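Local structure of yeast glycogen phosphorylase (Saccharomyces cerevisiae, 1YGP) at residues R520-A525 and E542-D547. The protein is a dimeric glycogen phosphorylase of the GT-B fold that carries a bound pyridoxal-5'-phosphate. Numbering follows the deposited sequence.
Sequences RWLKQA and EEYLLD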
loop_
_atom_site.group_PDB
_atom_site.type_symbol
_atom_site.label_atom_id
_atom_site.label_comp_id
_atom_site.label_asym_id
_atom_site.label_seq_id
_atom_site.Cartn_x
_atom_site.Cartn_y
_atom_site.Cartn_z
ATOM N N ARG A 520 23.075 3.984 -18.454
ATOM C CA ARG A 520 23.173 3.746 -17.024
ATOM C C ARG A 520 24.596 3.350 -16.697
ATOM O O ARG A 520 25.219 3.948 -15.820
ATOM C CB ARG A 520 22.249 2.641 -16.560
ATOM C CG ARG A 520 22.201 2.576 -15.036
ATOM C CD ARG A 520 21.325 1.446 -14.505
ATOM N NE ARG A 520 19.920 1.766 -14.705
ATOM C CZ ARG A 520 19.215 2.469 -13.819
ATOM N NH1 ARG A 520 19.754 2.920 -12.689
ATOM N NH2 ARG A 520 17.937 2.719 -14.064
ATOM N N TRP A 521 25.176 2.435 -17.456
ATOM C CA TRP A 521 26.474 1.947 -17.072
ATOM C C TRP A 521 27.662 2.855 -17.385
ATOM O O TRP A 521 28.683 2.691 -16.708
ATOM C CB TRP A 521 26.546 0.530 -17.674
ATOM C CG TRP A 521 25.487 -0.312 -16.946
ATOM C CD1 TRP A 521 24.411 -0.854 -17.612
ATOM C CD2 TRP A 521 25.424 -0.551 -15.587
ATOM N NE1 TRP A 521 23.665 -1.420 -16.690
ATOM C CE2 TRP A 521 24.222 -1.265 -15.480
ATOM C CE3 TRP A 521 26.174 -0.274 -14.439
ATOM C CZ2 TRP A 521 23.758 -1.701 -14.236
ATOM C CZ3 TRP A 521 25.711 -0.708 -13.197
ATOM C CH2 TRP A 521 24.512 -1.411 -13.097
ATOM N N LEU A 522 27.583 3.851 -18.296
ATOM C CA LEU A 522 28.670 4.813 -18.491
ATOM C C LEU A 522 28.261 6.219 -18.058
ATOM O O LEU A 522 28.919 6.852 -17.230
ATOM C CB LEU A 522 29.107 4.858 -19.958
ATOM C CG LEU A 522 30.151 5.869 -20.468
ATOM C CD1 LEU A 522 31.439 5.723 -19.716
ATOM C CD2 LEU A 522 30.478 5.597 -21.918
ATOM N N LYS A 523 27.150 6.750 -18.551
ATOM C CA LYS A 523 26.823 8.134 -18.227
ATOM C C LYS A 523 26.252 8.282 -16.832
ATOM O O LYS A 523 26.582 9.248 -16.148
ATOM C CB LYS A 523 25.837 8.710 -19.253
ATOM C CG LYS A 523 25.669 10.187 -19.022
ATOM C CD LYS A 523 24.823 10.785 -20.098
ATOM C CE LYS A 523 24.588 12.267 -19.790
ATOM N NZ LYS A 523 25.810 13.015 -19.525
ATOM N N GLN A 524 25.409 7.368 -16.364
ATOM C CA GLN A 524 24.890 7.483 -15.023
ATOM C C GLN A 524 25.977 7.112 -14.030
ATOM O O GLN A 524 26.347 7.936 -13.194
ATOM C CB GLN A 524 23.715 6.570 -14.848
ATOM C CG GLN A 524 22.961 6.862 -13.564
ATOM C CD GLN A 524 21.508 6.476 -13.703
ATOM O OE1 GLN A 524 20.878 5.942 -12.810
ATOM N NE2 GLN A 524 20.863 6.753 -14.826
ATOM N N ALA A 525 26.513 5.895 -14.147
ATOM C CA ALA A 525 27.506 5.397 -13.218
ATOM C C ALA A 525 28.828 6.125 -13.235
ATOM O O ALA A 525 29.453 6.216 -12.181
ATOM C CB ALA A 525 27.799 3.927 -13.483
ATOM N N GLU A 542 26.884 14.280 -26.440
ATOM C CA GLU A 542 26.975 12.910 -25.976
ATOM C C GLU A 542 26.485 11.937 -27.050
ATOM O O GLU A 542 26.083 10.806 -26.763
ATOM C CB GLU A 542 26.132 12.675 -24.707
ATOM C CG GLU A 542 26.227 13.493 -23.419
ATOM C CD GLU A 542 27.512 13.349 -22.629
ATOM O OE1 GLU A 542 27.610 12.466 -21.786
ATOM O OE2 GLU A 542 28.426 14.133 -22.841
ATOM N N GLU A 543 26.588 12.288 -28.337
ATOM C CA GLU A 543 26.144 11.421 -29.423
ATOM C C GLU A 543 26.795 10.038 -29.452
ATOM O O GLU A 543 26.212 9.072 -29.960
ATOM C CB GLU A 543 26.414 12.074 -30.750
ATOM N N TYR A 544 27.987 9.928 -28.834
ATOM C CA TYR A 544 28.721 8.681 -28.711
ATOM C C TYR A 544 27.891 7.651 -27.940
ATOM O O TYR A 544 28.083 6.451 -28.127
ATOM C CB TYR A 544 30.073 8.939 -28.002
ATOM C CG TYR A 544 30.054 9.343 -26.531
ATOM C CD1 TYR A 544 29.894 10.687 -26.166
ATOM C CD2 TYR A 544 30.152 8.373 -25.522
ATOM C CE1 TYR A 544 29.821 11.050 -24.810
ATOM C CE2 TYR A 544 30.076 8.727 -24.166
ATOM C CZ TYR A 544 29.908 10.066 -23.822
ATOM O OH TYR A 544 29.798 10.423 -22.495
ATOM N N LEU A 545 26.927 8.056 -27.091
ATOM C CA LEU A 545 26.090 7.093 -26.363
ATOM C C LEU A 545 25.114 6.422 -27.306
ATOM O O LEU A 545 24.760 5.271 -27.103
ATOM C CB LEU A 545 25.358 7.809 -25.242
ATOM C CG LEU A 545 26.327 8.382 -24.213
ATOM C CD1 LEU A 545 25.660 9.421 -23.348
ATOM C CD2 LEU A 545 26.887 7.215 -23.410
ATOM N N LEU A 546 24.672 7.116 -28.353
ATOM C CA LEU A 546 23.892 6.487 -29.393
ATOM C C LEU A 546 24.817 5.752 -30.354
ATOM O O LEU A 546 24.485 4.651 -30.813
ATOM C CB LEU A 546 23.107 7.509 -30.177
ATOM C CG LEU A 546 21.743 7.937 -29.690
ATOM C CD1 LEU A 546 21.327 7.237 -28.410
ATOM C CD2 LEU A 546 21.814 9.411 -29.458
ATOM N N ASP A 547 25.985 6.315 -30.687
ATOM C CA ASP A 547 26.895 5.623 -31.576
ATOM C C ASP A 547 28.191 5.246 -30.881
ATOM O O ASP A 547 29.216 5.912 -31.044
ATOM C CB ASP A 547 27.195 6.492 -32.796
ATOM C CG ASP A 547 28.032 5.783 -33.860
ATOM O OD1 ASP A 547 27.989 4.547 -33.964
ATOM O OD2 ASP A 547 28.738 6.491 -34.585
#
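Lys523 reaches from the helix 518-524 to Glu542, and the two side chains cross at about a right angle. The lysine chain is extended through CE, with CG anti to the backbone N (chi1 -172°), and bends only at chi4, which sets NZ 2.9 Å from Glu542 OE1. This contact is both a hydrogen bond and a salt bridge; NZ meets OE1 from above the carboxylate plane, 61° out of it. Glu542 bends at chi2 (-68°), which places CD, the carbon that carries OE1. The aliphatic part of the same lysine is used as well: Lys523 CD lies 3.6 Å from Leu545 CD1, the two side chains again running crosswise. One residue earlier in the helix, Leu522 CD2 comes to the edge of the Tyr544 ring, in its plane, 3.9 Å from Tyr544 CE2. One face of that ring carries Leu545 CG, 3.8 Å above the plane and displaced toward the rim, while Leu545 CD2 is 4.2 Å from Leu522 CD2. Leu529 and Ala530 of the intervening helix 527-536 touch Leu522 and Tyr544, respectively. The arrangement is helix-to-loop packing within the GT-B phosphorylase fold, on a helix whose Trp521 belongs to the pyridoxal-5'-phosphate pocket.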